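Local atomic coordinates of teichoic acid biosynthesis protein F (Staphylococcus epidermidis, PDB entry 3L7I), a protein that probably takes part in teichoic acid biosynthesis, its modelled part being a protein of the GT-B fold with two Rossmann-like domains. Residues Ser484-Tyr488 against Arg697-Val701; Trp547-Glu551 against Tyr642-Lys646; Lys634-Phe638 against Leu680-Gln684. The contacts are given in a common frame with arbitrary orientation. Residues are numbered along the deposited sequence.

Interaction 1. Residues Ser484-Tyr488 against Arg697-Val701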
ATOM      1  N   SER A 484      25.782  42.142  -2.190  1.00 62.30           N
ATOM      2  CA  SER A 484      25.201  43.435  -2.543  1.00 62.56           C
ATOM      3  C   SER A 484      26.193  44.344  -3.264  1.00 63.41           C
ATOM      4  O   SER A 484      27.368  44.434  -2.870  1.00 64.89           O
ATOM      5  CB  SER A 484      24.653  44.148  -1.308  1.00 64.08           C
ATOM      6  OG  SER A 484      23.921  45.306  -1.670  1.00 64.31           O
ATOM      7  N   PRO A 485      25.721  45.020  -4.326  1.00 62.68           N
ATOM      8  CA  PRO A 485      26.486  45.949  -5.165  1.00 63.46           C
ATOM      9  C   PRO A 485      26.579  47.368  -4.581  1.00 65.59           C
ATOM     10  O   PRO A 485      27.533  48.089  -4.896  1.00 66.98           O
ATOM     11  CB  PRO A 485      25.688  45.991  -6.476  1.00 61.82           C
ATOM     12  CG  PRO A 485      24.678  44.931  -6.377  1.00 60.22           C
ATOM     13  CD  PRO A 485      24.418  44.713  -4.920  1.00 61.00           C
ATOM     14  N   ASN A 486      25.609  47.758  -3.754  1.00 66.04           N
ATOM     15  CA  ASN A 486      25.523  49.126  -3.229  1.00 68.19           C
ATOM     16  C   ASN A 486      24.517  49.253  -2.082  1.00 68.82           C
ATOM     17  O   ASN A 486      23.701  48.365  -1.869  1.00 67.37           O
ATOM     18  CB  ASN A 486      25.169  50.109  -4.355  1.00 68.08           C
ATOM     19  CG  ASN A 486      24.284  49.480  -5.417  1.00 65.66           C
ATOM     20  OD1 ASN A 486      23.088  49.260  -5.208  1.00 64.86           O
ATOM     21  ND2 ASN A 486      24.874  49.172  -6.563  1.00 64.72           N
ATOM     22  N   ARG A 487      24.564  50.363  -1.350  1.00 71.20           N
ATOM     23  CA  ARG A 487      23.669  50.543  -0.214  1.00 72.19           C
ATOM     24  C   ARG A 487      22.215  50.526  -0.642  1.00 70.73           C
ATOM     25  O   ARG A 487      21.362  49.993   0.057  1.00 70.38           O
ATOM     26  CB  ARG A 487      23.979  51.832   0.534  1.00 75.30           C
ATOM     27  CG  ARG A 487      23.256  51.909   1.858  1.00 76.70           C
ATOM     28  CD  ARG A 487      23.649  50.746   2.768  1.00 76.52           C
ATOM     29  NE  ARG A 487      24.427  51.196   3.926  1.00 79.58           N
ATOM     30  CZ  ARG A 487      25.729  50.978   4.116  1.00 80.72           C
ATOM     31  NH1 ARG A 487      26.442  50.294   3.223  1.00 78.96           N
ATOM     32  NH2 ARG A 487      26.321  51.446   5.218  1.00 83.87           N
ATOM     33  N   TYR A 488      21.951  51.119  -1.798  1.00 70.10           N
ATOM     34  CA  TYR A 488      20.633  51.112  -2.431  1.00 68.80           C
ATOM     35  C   TYR A 488      20.116  49.702  -2.665  1.00 66.47           C
ATOM     36  O   TYR A 488      18.961  49.408  -2.398  1.00 66.04           O
ATOM     37  CB  TYR A 488      20.739  51.881  -3.736  1.00 68.63           C
ATOM     38  CG  TYR A 488      19.694  51.619  -4.792  1.00 66.94           C
ATOM     39  CD1 TYR A 488      18.587  52.444  -4.919  1.00 67.76           C
ATOM     40  CD2 TYR A 488      19.858  50.594  -5.717  1.00 64.84           C
ATOM     41  CE1 TYR A 488      17.651  52.225  -5.904  1.00 66.53           C
ATOM     42  CE2 TYR A 488      18.930  50.369  -6.704  1.00 63.62           C
ATOM     43  CZ  TYR A 488      17.833  51.190  -6.798  1.00 64.49           C
ATOM     44  OH  TYR A 488      16.905  50.970  -7.790  1.00 63.55           O
ATOM     45  N   ARG A 697      26.860  56.640  -6.729  1.00 88.28           N
ATOM     46  CA  ARG A 697      25.708  56.064  -6.050  1.00 87.39           C
ATOM     47  C   ARG A 697      25.608  54.539  -6.184  1.00 84.09           C
ATOM     48  O   ARG A 697      25.215  53.863  -5.242  1.00 83.81           O
ATOM     49  CB  ARG A 697      24.415  56.725  -6.535  1.00 87.51           C
ATOM     50  CG  ARG A 697      23.219  56.374  -5.690  1.00 87.41           C
ATOM     51  CD  ARG A 697      21.933  57.042  -6.141  1.00 87.77           C
ATOM     52  NE  ARG A 697      20.809  56.543  -5.345  1.00 87.45           N
ATOM     53  CZ  ARG A 697      19.520  56.781  -5.587  1.00 87.33           C
ATOM     54  NH1 ARG A 697      19.146  57.526  -6.621  1.00 87.51           N
ATOM     55  NH2 ARG A 697      18.596  56.263  -4.786  1.00 87.13           N
ATOM     56  N   PHE A 698      25.972  53.996  -7.342  1.00 81.72           N
ATOM     57  CA  PHE A 698      25.719  52.595  -7.607  1.00 78.58           C
ATOM     58  C   PHE A 698      26.958  51.756  -7.875  1.00 77.35           C
ATOM     59  O   PHE A 698      26.896  50.532  -7.781  1.00 75.20           O
ATOM     60  CB  PHE A 698      24.753  52.460  -8.774  1.00 76.50           C
ATOM     61  CG  PHE A 698      23.517  53.269  -8.620  1.00 77.70           C
ATOM     62  CD1 PHE A 698      22.495  52.840  -7.802  1.00 77.48           C
ATOM     63  CD2 PHE A 698      23.367  54.469  -9.302  1.00 79.17           C
ATOM     64  CE1 PHE A 698      21.340  53.604  -7.654  1.00 78.77           C
ATOM     65  CE2 PHE A 698      22.221  55.226  -9.165  1.00 80.43           C
ATOM     66  CZ  PHE A 698      21.205  54.795  -8.339  1.00 80.26           C
ATOM     67  N   CYS A 699      28.079  52.383  -8.209  1.00 78.75           N
ATOM     68  CA  CYS A 699      29.218  51.592  -8.666  1.00 77.47           C
ATOM     69  C   CYS A 699      30.471  51.764  -7.835  1.00 79.66           C
ATOM     70  O   CYS A 699      31.501  51.153  -8.132  1.00 78.96           O
ATOM     71  CB  CYS A 699      29.541  51.913 -10.119  1.00 76.56           C
ATOM     72  SG  CYS A 699      28.105  52.353 -11.100  1.00 75.39           S
ATOM     73  N   SER A 700      30.383  52.589  -6.800  1.00 82.46           N
ATOM     74  CA  SER A 700      31.557  52.960  -6.016  1.00 85.10           C
ATOM     75  C   SER A 700      32.118  51.776  -5.237  1.00 84.39           C
ATOM     76  O   SER A 700      33.295  51.741  -4.904  1.00 85.81           O
ATOM     77  CB  SER A 700      31.204  54.087  -5.044  1.00 88.34           C
ATOM     78  OG  SER A 700      30.312  53.625  -4.043  1.00 88.18           O
ATOM     79  N   VAL A 701      31.264  50.806  -4.950  1.00 82.30           N
ATOM     80  CA  VAL A 701      31.630  49.698  -4.083  1.00 81.80           C
ATOM     81  C   VAL A 701      32.616  48.726  -4.710  1.00 80.05           C
ATOM     82  O   VAL A 701      33.421  48.157  -3.990  1.00 80.79           O
ATOM     83  CB  VAL A 701      30.393  48.934  -3.587  1.00 80.14           C
ATOM     84  CG1 VAL A 701      30.795  47.655  -2.852  1.00 79.27           C
ATOM     85  CG2 VAL A 701      29.533  49.835  -2.705  1.00 82.37           C
TER

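Interaction 2. Residues Trp547-Glu551 against Tyr642-Lys646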
ATOM      1  N   TRP A 547      13.182  43.062 -22.981  1.00 63.10           N
ATOM      2  CA  TRP A 547      12.148  42.359 -23.720  1.00 64.10           C
ATOM      3  C   TRP A 547      10.799  43.003 -23.471  1.00 65.31           C
ATOM      4  O   TRP A 547      10.565  43.576 -22.405  1.00 65.77           O
ATOM      5  CB  TRP A 547      12.128  40.881 -23.335  1.00 65.06           C
ATOM      6  CG  TRP A 547      10.867  40.201 -23.715  1.00 66.71           C
ATOM      7  CD1 TRP A 547       9.704  40.196 -23.010  1.00 68.34           C
ATOM      8  CD2 TRP A 547      10.621  39.444 -24.894  1.00 67.20           C
ATOM      9  NE1 TRP A 547       8.750  39.481 -23.673  1.00 69.89           N
ATOM     10  CE2 TRP A 547       9.287  39.005 -24.842  1.00 69.93           C
ATOM     11  CE3 TRP A 547      11.394  39.099 -26.001  1.00 67.37           C
ATOM     12  CZ2 TRP A 547       8.707  38.231 -25.837  1.00 73.73           C
ATOM     13  CZ3 TRP A 547      10.818  38.329 -26.997  1.00 71.12           C
ATOM     14  CH2 TRP A 547       9.488  37.902 -26.906  1.00 74.37           C
ATOM     15  N   ARG A 548       9.927  42.908 -24.472  1.00 70.44           N
ATOM     16  CA  ARG A 548       8.577  43.451 -24.401  1.00 71.34           C
ATOM     17  C   ARG A 548       7.562  42.522 -25.076  1.00 74.63           C
ATOM     18  O   ARG A 548       7.611  42.308 -26.291  1.00 75.27           O
ATOM     19  CB  ARG A 548       8.537  44.840 -25.047  1.00 69.34           C
ATOM     20  CG  ARG A 548       9.110  45.925 -24.165  1.00 67.54           C
ATOM     21  CD  ARG A 548       9.439  47.158 -24.952  1.00 66.01           C
ATOM     22  NE  ARG A 548      10.859  47.248 -25.279  1.00 64.21           N
ATOM     23  CZ  ARG A 548      11.674  48.218 -24.863  1.00 63.20           C
ATOM     24  NH1 ARG A 548      11.215  49.197 -24.102  1.00 64.04           N
ATOM     25  NH2 ARG A 548      12.953  48.208 -25.217  1.00 61.94           N
ATOM     26  N   ASP A 549       6.643  41.976 -24.285  1.00101.49           N
ATOM     27  CA  ASP A 549       5.609  41.071 -24.792  1.00105.57           C
ATOM     28  C   ASP A 549       4.823  41.715 -25.929  1.00105.96           C
ATOM     29  O   ASP A 549       4.425  41.054 -26.886  1.00108.88           O
ATOM     30  CB  ASP A 549       4.651  40.686 -23.668  1.00108.14           C
ATOM     31  CG  ASP A 549       5.356  40.529 -22.330  1.00107.18           C
ATOM     32  OD1 ASP A 549       6.032  41.486 -21.878  1.00103.94           O
ATOM     33  OD2 ASP A 549       5.227  39.444 -21.724  1.00110.13           O
ATOM     34  N   ASP A 550       4.613  43.018 -25.804  1.00116.72           N
ATOM     35  CA  ASP A 550       3.871  43.809 -26.778  1.00116.95           C
ATOM     36  C   ASP A 550       4.381  43.637 -28.217  1.00116.79           C
ATOM     37  O   ASP A 550       3.718  44.044 -29.172  1.00118.06           O
ATOM     38  CB  ASP A 550       3.948  45.294 -26.381  1.00114.28           C
ATOM     39  CG  ASP A 550       3.751  45.520 -24.875  1.00114.34           C
ATOM     40  OD1 ASP A 550       2.727  45.039 -24.327  1.00117.16           O
ATOM     41  OD2 ASP A 550       4.609  46.187 -24.246  1.00112.02           O
ATOM     42  N   GLU A 551       5.555  43.042 -28.376  1.00 91.65           N
ATOM     43  CA  GLU A 551       6.208  43.050 -29.680  1.00 97.85           C
ATOM     44  C   GLU A 551       6.411  41.663 -30.289  1.00105.80           C
ATOM     45  O   GLU A 551       6.847  41.537 -31.434  1.00112.36           O
ATOM     46  CB  GLU A 551       7.533  43.813 -29.599  1.00 89.90           C
ATOM     47  CG  GLU A 551       7.372  45.262 -29.141  1.00 83.55           C
ATOM     48  CD  GLU A 551       8.680  46.041 -29.142  1.00 77.26           C
ATOM     49  OE1 GLU A 551       9.758  45.401 -29.223  1.00 76.65           O
ATOM     50  OE2 GLU A 551       8.624  47.293 -29.061  1.00 73.40           O
ATOM     51  N   TYR A 642      11.330  54.446 -26.088  1.00 66.60           N
ATOM     52  CA  TYR A 642      10.356  54.795 -27.106  1.00 68.51           C
ATOM     53  C   TYR A 642       8.934  54.513 -26.655  1.00 70.38           C
ATOM     54  O   TYR A 642       8.000  55.196 -27.064  1.00 72.60           O
ATOM     55  CB  TYR A 642      10.665  54.092 -28.428  1.00 68.00           C
ATOM     56  CG  TYR A 642      10.777  52.588 -28.350  1.00 66.85           C
ATOM     57  CD1 TYR A 642      12.022  51.970 -28.204  1.00 64.76           C
ATOM     58  CD2 TYR A 642       9.655  51.785 -28.457  1.00 68.17           C
ATOM     59  CE1 TYR A 642      12.143  50.596 -28.141  1.00 64.01           C
ATOM     60  CE2 TYR A 642       9.756  50.404 -28.396  1.00 67.44           C
ATOM     61  CZ  TYR A 642      11.004  49.809 -28.239  1.00 65.36           C
ATOM     62  OH  TYR A 642      11.099  48.429 -28.181  1.00 64.94           O
ATOM     63  N   ASP A 643       8.771  53.513 -25.805  1.00 69.77           N
ATOM     64  CA  ASP A 643       7.440  53.176 -25.297  1.00 71.76           C
ATOM     65  C   ASP A 643       7.204  53.735 -23.904  1.00 72.44           C
ATOM     66  O   ASP A 643       6.252  53.366 -23.238  1.00 73.98           O
ATOM     67  CB  ASP A 643       7.211  51.665 -25.303  1.00 71.38           C
ATOM     68  CG  ASP A 643       8.307  50.901 -24.589  1.00 69.10           C
ATOM     69  OD1 ASP A 643       9.268  51.533 -24.096  1.00 67.77           O
ATOM     70  OD2 ASP A 643       8.197  49.661 -24.517  1.00 68.91           O
ATOM     71  N   ILE A 644       8.070  54.648 -23.491  1.00 71.57           N
ATOM     72  CA  ILE A 644       8.027  55.207 -22.159  1.00 72.20           C
ATOM     73  C   ILE A 644       6.644  55.693 -21.693  1.00 75.14           C
ATOM     74  O   ILE A 644       6.423  55.840 -20.494  1.00 75.98           O
ATOM     75  CB  ILE A 644       9.022  56.354 -22.033  1.00 71.57           C
ATOM     76  CG1 ILE A 644       9.261  56.682 -20.553  1.00 71.84           C
ATOM     77  CG2 ILE A 644       8.533  57.548 -22.818  1.00 73.44           C
ATOM     78  CD1 ILE A 644      10.411  57.623 -20.329  1.00 71.11           C
ATOM     79  N   ASP A 645       5.713  55.943 -22.609  1.00 93.18           N
ATOM     80  CA  ASP A 645       4.373  56.351 -22.186  1.00 97.59           C
ATOM     81  C   ASP A 645       3.568  55.143 -21.735  1.00 95.68           C
ATOM     82  O   ASP A 645       2.906  55.170 -20.700  1.00 97.26           O
ATOM     83  CB  ASP A 645       3.642  57.074 -23.305  1.00102.35           C
ATOM     84  CG  ASP A 645       4.540  58.023 -24.048  1.00103.84           C
ATOM     85  OD1 ASP A 645       4.291  59.249 -23.982  1.00109.51           O
ATOM     86  OD2 ASP A 645       5.517  57.541 -24.685  1.00 99.79           O
ATOM     87  N   LYS A 646       3.621  54.078 -22.519  1.00100.51           N
ATOM     88  CA  LYS A 646       2.991  52.835 -22.120  1.00 98.90           C
ATOM     89  C   LYS A 646       3.375  52.509 -20.682  1.00 97.27           C
ATOM     90  O   LYS A 646       2.511  52.231 -19.862  1.00 99.07           O
ATOM     91  CB  LYS A 646       3.402  51.697 -23.060  1.00 95.74           C
ATOM     92  CG  LYS A 646       2.882  51.851 -24.493  1.00 98.07           C
ATOM     93  CD  LYS A 646       3.288  50.674 -25.386  1.00 95.50           C
ATOM     94  CE  LYS A 646       2.389  49.452 -25.157  1.00 95.85           C
ATOM     95  NZ  LYS A 646       2.917  48.249 -25.871  1.00 93.68           N
TER

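Interaction 3. Residues Lys634-Phe638 against Leu680-Gln684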
ATOM      1  N   LYS A 634      32.269  54.490 -16.258  1.00 63.75           N
ATOM      2  CA  LYS A 634      32.099  55.952 -16.360  1.00 64.64           C
ATOM      3  C   LYS A 634      32.092  56.399 -17.820  1.00 63.98           C
ATOM      4  O   LYS A 634      32.791  57.327 -18.213  1.00 65.19           O
ATOM      5  CB  LYS A 634      33.169  56.713 -15.577  1.00 66.86           C
ATOM      6  CG  LYS A 634      33.312  56.286 -14.137  1.00 67.94           C
ATOM      7  CD  LYS A 634      34.232  57.213 -13.353  1.00 70.49           C
ATOM      8  CE  LYS A 634      34.930  56.467 -12.216  1.00 71.82           C
ATOM      9  NZ  LYS A 634      35.723  57.386 -11.340  1.00 74.64           N
ATOM     10  N   ARG A 635      31.306  55.705 -18.629  1.00 62.31           N
ATOM     11  CA  ARG A 635      31.207  56.018 -20.033  1.00 61.80           C
ATOM     12  C   ARG A 635      29.783  56.483 -20.306  1.00 61.21           C
ATOM     13  O   ARG A 635      28.902  56.290 -19.477  1.00 60.96           O
ATOM     14  CB  ARG A 635      31.596  54.791 -20.884  1.00 60.76           C
ATOM     15  CG  ARG A 635      33.038  54.784 -21.360  1.00 61.76           C
ATOM     16  CD  ARG A 635      33.921  53.736 -20.737  1.00 62.09           C
ATOM     17  NE  ARG A 635      33.923  52.514 -21.533  1.00 61.13           N
ATOM     18  CZ  ARG A 635      34.908  51.607 -21.573  1.00 61.72           C
ATOM     19  NH1 ARG A 635      34.749  50.523 -22.324  1.00 60.96           N
ATOM     20  NH2 ARG A 635      36.034  51.754 -20.876  1.00 63.31           N
ATOM     21  N   PRO A 636      29.553  57.117 -21.465  1.00 61.29           N
ATOM     22  CA  PRO A 636      28.220  57.626 -21.812  1.00 61.11           C
ATOM     23  C   PRO A 636      27.193  56.513 -21.974  1.00 59.64           C
ATOM     24  O   PRO A 636      27.471  55.533 -22.656  1.00 58.72           O
ATOM     25  CB  PRO A 636      28.443  58.289 -23.175  1.00 61.65           C
ATOM     26  CG  PRO A 636      29.892  58.536 -23.253  1.00 62.60           C
ATOM     27  CD  PRO A 636      30.545  57.436 -22.502  1.00 61.92           C
ATOM     28  N   GLN A 637      26.028  56.667 -21.358  1.00 59.70           N
ATOM     29  CA  GLN A 637      24.912  55.782 -21.643  1.00 58.72           C
ATOM     30  C   GLN A 637      23.787  56.622 -22.241  1.00 59.35           C
ATOM     31  O   GLN A 637      23.730  57.829 -22.012  1.00 60.61           O
ATOM     32  CB  GLN A 637      24.432  55.054 -20.388  1.00 58.53           C
ATOM     33  CG  GLN A 637      25.535  54.476 -19.528  1.00 58.53           C
ATOM     34  CD  GLN A 637      25.028  53.424 -18.552  1.00 58.31           C
ATOM     35  OE1 GLN A 637      24.002  52.778 -18.794  1.00 57.80           O
ATOM     36  NE2 GLN A 637      25.758  53.228 -17.453  1.00 58.94           N
ATOM     37  N   PHE A 638      22.931  55.974 -23.032  1.00 58.74           N
ATOM     38  CA  PHE A 638      21.740  56.574 -23.625  1.00 59.51           C
ATOM     39  C   PHE A 638      20.551  55.694 -23.289  1.00 59.17           C
ATOM     40  O   PHE A 638      20.709  54.499 -22.995  1.00 58.20           O
ATOM     41  CB  PHE A 638      21.875  56.657 -25.142  1.00 59.56           C
ATOM     42  CG  PHE A 638      22.924  57.620 -25.603  1.00 60.32           C
ATOM     43  CD1 PHE A 638      22.604  58.964 -25.843  1.00 61.93           C
ATOM     44  CD2 PHE A 638      24.236  57.203 -25.800  1.00 59.77           C
ATOM     45  CE1 PHE A 638      23.573  59.865 -26.275  1.00 62.97           C
ATOM     46  CE2 PHE A 638      25.196  58.106 -26.231  1.00 60.79           C
ATOM     47  CZ  PHE A 638      24.865  59.430 -26.469  1.00 62.38           C
ATOM     48  N   LEU A 680      30.929  61.422 -29.628  1.00 86.58           N
ATOM     49  CA  LEU A 680      30.891  60.871 -28.277  1.00 86.62           C
ATOM     50  C   LEU A 680      31.506  61.812 -27.237  1.00 90.71           C
ATOM     51  O   LEU A 680      30.919  62.038 -26.177  1.00 91.76           O
ATOM     52  CB  LEU A 680      31.554  59.491 -28.209  1.00 84.51           C
ATOM     53  CG  LEU A 680      30.614  58.286 -28.296  1.00 80.68           C
ATOM     54  CD1 LEU A 680      31.269  57.056 -27.700  1.00 79.51           C
ATOM     55  CD2 LEU A 680      29.300  58.573 -27.590  1.00 80.44           C
ATOM     56  N   ASP A 681      32.678  62.364 -27.541  1.00 99.92           N
ATOM     57  CA  ASP A 681      33.394  63.185 -26.570  1.00104.23           C
ATOM     58  C   ASP A 681      32.529  64.306 -26.019  1.00106.32           C
ATOM     59  O   ASP A 681      32.618  64.642 -24.838  1.00109.08           O
ATOM     60  CB  ASP A 681      34.667  63.772 -27.176  1.00107.02           C
ATOM     61  CG  ASP A 681      35.751  62.722 -27.404  1.00106.00           C
ATOM     62  OD1 ASP A 681      35.686  61.629 -26.782  1.00104.33           O
ATOM     63  OD2 ASP A 681      36.676  63.008 -28.205  1.00107.10           O
ATOM     64  N   LYS A 682      31.693  64.886 -26.876  1.00 93.97           N
ATOM     65  CA  LYS A 682      30.826  65.977 -26.454  1.00 96.00           C
ATOM     66  C   LYS A 682      29.773  65.482 -25.479  1.00 94.87           C
ATOM     67  O   LYS A 682      29.350  66.212 -24.583  1.00 97.63           O
ATOM     68  CB  LYS A 682      30.152  66.649 -27.649  1.00 95.13           C
ATOM     69  CG  LYS A 682      29.242  67.814 -27.265  1.00 97.40           C
ATOM     70  CD  LYS A 682      28.890  68.638 -28.474  1.00 97.66           C
ATOM     71  CE  LYS A 682      30.143  68.921 -29.284  1.00 99.08           C
ATOM     72  NZ  LYS A 682      29.841  69.756 -30.479  1.00 99.47           N
ATOM     73  N   VAL A 683      29.347  64.238 -25.657  1.00 87.33           N
ATOM     74  CA  VAL A 683      28.399  63.641 -24.728  1.00 86.20           C
ATOM     75  C   VAL A 683      29.061  63.386 -23.370  1.00 86.84           C
ATOM     76  O   VAL A 683      28.484  63.698 -22.323  1.00 87.98           O
ATOM     77  CB  VAL A 683      27.815  62.344 -25.285  1.00 82.91           C
ATOM     78  CG1 VAL A 683      26.501  62.018 -24.580  1.00 82.16           C
ATOM     79  CG2 VAL A 683      27.615  62.486 -26.780  1.00 82.32           C
ATOM     80  N   GLN A 684      30.273  62.827 -23.394  1.00 86.25           N
ATOM     81  CA  GLN A 684      31.049  62.582 -22.176  1.00 87.04           C
ATOM     82  C   GLN A 684      31.200  63.867 -21.343  1.00 90.52           C
ATOM     83  O   GLN A 684      31.175  63.832 -20.117  1.00 91.45           O
ATOM     84  CB  GLN A 684      32.420  62.004 -22.544  1.00 86.41           C
ATOM     85  CG  GLN A 684      33.283  61.591 -21.373  1.00 87.03           C
ATOM     86  CD  GLN A 684      32.986  60.191 -20.903  1.00 84.33           C
ATOM     87  OE1 GLN A 684      33.311  59.203 -21.574  1.00 82.08           O
ATOM     88  NE2 GLN A 684      32.372  60.090 -19.733  1.00 84.66           N
TER

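Interaction 1. Residues Ser484-Tyr488 against Arg697-Val701
This contact joins the two Rossmann-like domains of a GT-B fold. Residues 484-488 lead from strand 481-484 of the first domain's seven-stranded parallel sheet into helix 487-496, while Arg697-Val701 runs out of helix 688-698, which packs on the second domain, where Phe698 meets Phe628 of helix 626-630. The backbones come close, with CA of Asn486 and CA of Phe698 5.6 Å apart. The first residue of the second segment, Arg697, extends its side chain until NH2 is 3.8 Å from CD1 of Tyr488; a long, weak ion pair links the same guanidinium to Asp661. Phe698 makes the largest single contribution, 71 of 306 Å². Its ring edge meets the face of Tyr488 in a T-shaped stack, with planes at 88°, centroids 5.2 Å apart and CE1 of Phe698 3.9 Å from CG of Tyr488. The Tyr488 hydroxyl is bonded outside this pair, to the carbonyl of Pro447. Phe698 also offers its backbone O, which accepts a hydrogen bond from ND2 of Asn486 (2.7 Å, 136° at the hydrogen). Asn486 thus works twice: as N-cap its OD1 takes the backbone N of Ser489, while ND2 reaches Phe698 and also Thr446. Past a short turn, Val701 points back and closes on the backbone, its CG2 4.1 Å from CA of Asn486 and its CB 3.3 Å from O of Pro485.

Interaction 2. Residues Trp547-Glu551 against Tyr642-Lys646
Two loops that follow strands of the six-stranded parallel sheet, in the second Rossmann-like domain of the GT-B fold, are joined here by polar side chains alone. Their backbones stay apart: the nearest CA atoms, of Arg548 and Asp643, are 9.8 Å from each other. Arg548 NH1 forms a salt bridge with Asp643 OD1 at 3.0 Å. Both groups have further partners, since NH2 of Arg548 pairs with Asp622 and OD1 of Asp643 is hydrogen-bonded to the hydroxyl of Tyr623. The charges of this buried pair are therefore met from several directions, and Asp622, just past strand 618-621, ties in the strand that lies between 539-543 and 637-640. Tyr642 donates its OH to OE2 of Glu551 (2.9 Å). That hydroxyl also lies over one face of the Arg548 guanidinium, but the 3.1 Å between Arg548 NE and Tyr642 OH has too poor an angle for a hydrogen bond. At the exposed margin, Lys646 NZ forms a salt bridge with OD2 of Asp550, a residue of the short 3-10 turn 549-551, 3.1 Å away.

Interaction 3. Residues Lys634-Phe638 against Leu680-Gln684
Pro636 is the bump of this contact, in which a helix packs on the entry to strand 637-640 of the parallel sheet in the second Rossmann-like domain of the GT-B fold. Its ring points at helix 680-686 and meets three side chains along one helical face: CG lies 4.4 Å from CD2 of Leu680, CB 4.4 Å from CG1 of Val683, and CD 3.4 Å from OE1 of Gln684. The CA atoms of Pro636 and Gln684, 5.7 Å apart, are the nearest CA pair across the two segments. CZ of Phe638 packs 3.6 Å from CG1 of Val683, and its ring edge meets Leu680, with CE2 of Phe638 4.3 Å from CD2 of Leu680, so these two helix side chains wedge against both Pro636 and Phe638. At the other end Gln684 NE2 donates to O of Lys634 (3.2 Å, 150° at the hydrogen); the same NE2 is also bonded to Gln688. The alternation of an extended chain sends Arg635 and Gln637 the other way, where both touch Tyr630 of helix 626-630. Strand 637-640 pairs with strand 618-621 through backbone bonds to Leu619 and Thr621, helix 670-677 packs on Phe638 through Leu673 and Leu677, and helix 688-698 touches Lys634 and Gln684 through Ile691.

Interactions 2 and 3 share strand 637-640 of the second domain: residues 634-638 enter it and residues 642-646 leave it, so the two contacts sit toward its opposite ends, with centres about 25 Å apart. Interaction 3 leads on to interaction 1 through consecutive helices, 680-686 and then 688-698; their centres lie about 21 Å apart and their nearest atoms about 7 Å, without touching. Interactions 1 and 2 are farther removed, about 28 Å between centres and 16 Å between nearest atoms. Interaction 1 alone bridges the domains. Interaction 2 follows the C-terminal strand ends, which in GT-B folds generally border the interdomain cleft.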